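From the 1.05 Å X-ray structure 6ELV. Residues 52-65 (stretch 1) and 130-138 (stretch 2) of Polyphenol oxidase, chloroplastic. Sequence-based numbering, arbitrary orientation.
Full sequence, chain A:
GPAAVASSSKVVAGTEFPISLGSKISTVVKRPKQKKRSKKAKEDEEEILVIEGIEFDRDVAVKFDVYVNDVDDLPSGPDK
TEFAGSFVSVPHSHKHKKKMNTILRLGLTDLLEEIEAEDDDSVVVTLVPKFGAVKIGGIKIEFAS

Stretch 1, residues 52-65: EGIEFDRDVAVKFD
Stretch 2 130-138: KFGAVKIGG

Residues 52-65 and 130-138 run antiparallel, burying 856 Å² between them, with Glu52 opposite Gly138, Glu55 opposite Lys135 and Lys63 opposite Phe131. Strands 52-57 and 62-65 flank a type I turn, Asp57 to Val60, closed by Val60 N to Asp57 O (3.0 Å). At one end Glu52 N donates to Gly138 O (2.9 Å, 165°); Glu52 O accepts Gly138 N (3.2 Å) and, weakly, Gly137 N (2.8 Å, 130°). Glu55 and Lys135 exchange backbone bonds, Glu55 N to Lys135 O at 3.0 Å and Lys135 N to Glu55 O at 2.9 Å, the latter linear. Lys63 N donates to Phe131 O (2.9 Å), while Lys63 O accepts both Lys130 N (2.9 Å) and Phe131 N (3.2 Å). Where the backbones separate, a water accepts from Asp57 N (2.9 Å) and donates to Ala133 O (2.8 Å).

Lys135 (chi1 t, chi2 t, chi4 m) brings NZ to Gly53 O, a 2.8 Å hydrogen bond, and makes a long salt bridge with OE1 of extended Glu55 (3.9 Å). Lys63, t through chi3 and m at chi4, lays CB over one face of the Phe131 ring, 3.7 Å from its centroid; its NZ reaches Asp65 OD1 (2.8 Å), pairing charge within the stretch.

Buried apolar side chains pack around Val134 (chi1 p): its CG2 meets Ile54 CG2 at 3.7 Å and Phe56 CD1 at 4.1 Å, and its CB meets Val62 CG1 at 4.0 Å. Phe64 (chi1 p) sets CE2 3.7 Å from CD1 of Ile136 (m, m).

Gly53 (phi/psi 62/37) and Gly137 (-78/-38) approach to CA-CA 4.1 Å; a CB on either would clash with the other's CA. At Gly132 (92/139) one would strike Ala61 O and Val62 CG2.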

# COMPACT_ATOMS: atom_id res chain seq x y z
N GLU A 52 3.18 -6.40 -2.19
CA GLU A 52 3.91 -7.63 -2.50
C GLU A 52 5.29 -7.33 -3.05
O GLU A 52 5.56 -6.25 -3.57
CB GLU A 52 3.14 -8.46 -3.53
N GLY A 53 6.16 -8.34 -2.95
CA GLY A 53 7.45 -8.25 -3.60
C GLY A 53 8.31 -7.12 -3.09
O GLY A 53 9.03 -6.49 -3.88
N ILE A 54 8.25 -6.85 -1.79
CA ILE A 54 9.10 -5.84 -1.17
C ILE A 54 10.51 -6.41 -1.08
O ILE A 54 10.73 -7.42 -0.42
CB ILE A 54 8.57 -5.48 0.23
CG1 ILE A 54 7.13 -4.96 0.16
CG2 ILE A 54 9.50 -4.50 0.93
CD1 ILE A 54 6.51 -4.82 1.53
N GLU A 55 11.46 -5.76 -1.75
CA GLU A 55 12.79 -6.34 -1.87
C GLU A 55 13.86 -5.30 -1.63
O GLU A 55 13.78 -4.17 -2.14
CB GLU A 55 12.97 -6.97 -3.24
CG GLU A 55 14.20 -7.79 -3.35
CD GLU A 55 14.28 -8.47 -4.68
OE1 GLU A 55 13.31 -9.16 -5.06
OE2 GLU A 55 15.30 -8.26 -5.38
N PHE A 56 14.88 -5.68 -0.87
CA PHE A 56 15.93 -4.76 -0.45
C PHE A 56 17.10 -5.58 0.09
O PHE A 56 16.96 -6.76 0.39
CB PHE A 56 15.42 -3.80 0.64
CG PHE A 56 14.79 -4.50 1.81
CD1 PHE A 56 13.46 -4.89 1.78
CD2 PHE A 56 15.56 -4.84 2.92
CE1 PHE A 56 12.92 -5.58 2.84
CE2 PHE A 56 15.01 -5.52 3.98
CZ PHE A 56 13.69 -5.89 3.94
N ASP A 57 18.25 -4.92 0.20
CA ASP A 57 19.41 -5.54 0.82
C ASP A 57 19.23 -5.56 2.33
O ASP A 57 18.91 -4.53 2.93
CB ASP A 57 20.68 -4.76 0.49
CG ASP A 57 21.19 -5.00 -0.93
OD1 ASP A 57 20.57 -5.73 -1.72
OD2 ASP A 57 22.25 -4.42 -1.25
N ARG A 58 19.49 -6.71 2.96
CA ARG A 58 19.26 -6.85 4.39
C ARG A 58 20.13 -5.92 5.23
O ARG A 58 19.72 -5.55 6.33
CB ARG A 58 19.47 -8.30 4.81
CG ARG A 58 18.36 -9.21 4.32
CD ARG A 58 18.70 -10.67 4.58
NE ARG A 58 17.67 -11.57 4.06
CZ ARG A 58 16.68 -12.09 4.77
NH1 ARG A 58 16.59 -11.86 6.07
NH2 ARG A 58 15.79 -12.88 4.19
N ASP A 59 21.31 -5.52 4.73
CA ASP A 59 22.18 -4.61 5.48
C ASP A 59 21.80 -3.14 5.34
O ASP A 59 22.54 -2.28 5.83
CB ASP A 59 23.66 -4.85 5.15
CG ASP A 59 24.02 -4.56 3.70
OD1 ASP A 59 23.23 -3.95 2.96
OD2 ASP A 59 25.13 -4.97 3.29
N VAL A 60 20.67 -2.85 4.71
CA VAL A 60 20.17 -1.48 4.55
C VAL A 60 18.91 -1.37 5.40
O VAL A 60 17.94 -2.11 5.18
CB VAL A 60 19.86 -1.18 3.08
CG1 VAL A 60 19.16 0.18 2.94
CG2 VAL A 60 21.13 -1.23 2.23
N ALA A 61 18.89 -0.45 6.36
CA ALA A 61 17.66 -0.18 7.09
C ALA A 61 16.62 0.37 6.13
O ALA A 61 16.92 1.24 5.30
CB ALA A 61 17.90 0.86 8.19
N VAL A 62 15.39 -0.14 6.21
CA VAL A 62 14.33 0.28 5.31
C VAL A 62 13.12 0.69 6.13
O VAL A 62 12.73 -0.01 7.07
CB VAL A 62 13.96 -0.82 4.30
CG1 VAL A 62 12.70 -0.44 3.52
CG2 VAL A 62 15.12 -1.07 3.36
N LYS A 63 12.53 1.82 5.75
CA LYS A 63 11.23 2.20 6.28
C LYS A 63 10.46 2.94 5.21
O LYS A 63 11.00 3.85 4.57
CB LYS A 63 11.36 3.10 7.49
CG LYS A 63 10.02 3.52 8.08
CD LYS A 63 10.21 4.11 9.45
CE LYS A 63 8.95 4.04 10.28
NZ LYS A 63 8.03 5.13 9.91
N PHE A 64 9.20 2.56 5.03
CA PHE A 64 8.27 3.36 4.25
C PHE A 64 6.91 3.31 4.93
O PHE A 64 6.55 2.31 5.56
CB PHE A 64 8.21 2.97 2.76
CG PHE A 64 7.65 1.60 2.46
CD1 PHE A 64 6.28 1.38 2.35
CD2 PHE A 64 8.51 0.54 2.21
CE1 PHE A 64 5.78 0.13 2.04
CE2 PHE A 64 8.03 -0.72 1.89
CZ PHE A 64 6.66 -0.93 1.80
N ASP A 65 6.17 4.40 4.79
CA ASP A 65 4.85 4.54 5.39
C ASP A 65 3.79 4.47 4.30
O ASP A 65 4.03 4.83 3.14
CB ASP A 65 4.76 5.85 6.18
CG ASP A 65 5.78 5.93 7.31
OD1 ASP A 65 6.23 4.88 7.83
OD2 ASP A 65 6.12 7.06 7.69
N LYS A 130 10.97 6.61 3.72
CA LYS A 130 11.64 7.34 4.78
C LYS A 130 13.14 7.09 4.80
O LYS A 130 13.92 8.03 4.96
CB LYS A 130 11.02 6.99 6.14
CG LYS A 130 9.53 7.29 6.23
CD LYS A 130 9.23 8.75 5.98
CE LYS A 130 9.74 9.62 7.11
NZ LYS A 130 9.14 10.98 7.07
N PHE A 131 13.56 5.84 4.62
CA PHE A 131 14.96 5.54 4.43
C PHE A 131 15.10 4.18 3.79
O PHE A 131 14.23 3.31 3.93
CB PHE A 131 15.81 5.70 5.71
CG PHE A 131 15.24 5.02 6.91
CD1 PHE A 131 15.44 3.67 7.11
CD2 PHE A 131 14.54 5.75 7.87
CE1 PHE A 131 14.94 3.03 8.25
CE2 PHE A 131 14.05 5.12 9.01
CZ PHE A 131 14.26 3.76 9.20
N GLY A 132 16.20 4.02 3.06
CA GLY A 132 16.56 2.76 2.45
C GLY A 132 16.05 2.57 1.04
O GLY A 132 14.89 2.89 0.75
N ALA A 133 16.88 2.02 0.17
CA ALA A 133 16.47 1.66 -1.18
C ALA A 133 15.61 0.40 -1.13
O ALA A 133 16.01 -0.60 -0.54
CB ALA A 133 17.70 1.39 -2.04
N VAL A 134 14.43 0.46 -1.73
CA VAL A 134 13.50 -0.66 -1.70
C VAL A 134 12.73 -0.71 -3.01
O VAL A 134 12.38 0.32 -3.59
CB VAL A 134 12.59 -0.57 -0.45
CG1 VAL A 134 11.68 0.64 -0.50
CG2 VAL A 134 11.77 -1.84 -0.29
N LYS A 135 12.49 -1.93 -3.47
CA LYS A 135 11.62 -2.22 -4.60
C LYS A 135 10.26 -2.67 -4.07
O LYS A 135 10.18 -3.42 -3.09
CB LYS A 135 12.21 -3.34 -5.48
CG LYS A 135 11.23 -3.94 -6.48
CD LYS A 135 11.77 -5.19 -7.16
CE LYS A 135 10.68 -6.18 -7.50
NZ LYS A 135 10.28 -7.05 -6.35
N ILE A 136 9.21 -2.20 -4.72
CA ILE A 136 7.84 -2.62 -4.43
C ILE A 136 7.35 -3.40 -5.64
O ILE A 136 7.32 -2.87 -6.76
CB ILE A 136 6.93 -1.40 -4.19
CG1 ILE A 136 7.51 -0.45 -3.13
CG2 ILE A 136 5.52 -1.87 -3.83
CD1 ILE A 136 7.62 -1.05 -1.76
N GLY A 137 6.96 -4.66 -5.43
CA GLY A 137 6.58 -5.54 -6.52
C GLY A 137 5.19 -5.31 -7.07
O GLY A 137 4.99 -5.42 -8.28
N GLY A 138 4.23 -5.00 -6.20
CA GLY A 138 2.85 -4.78 -6.63
C GLY A 138 2.00 -4.44 -5.44
O GLY A 138 2.43 -4.54 -4.29
O HOH W 1 18.33 -2.14 -0.63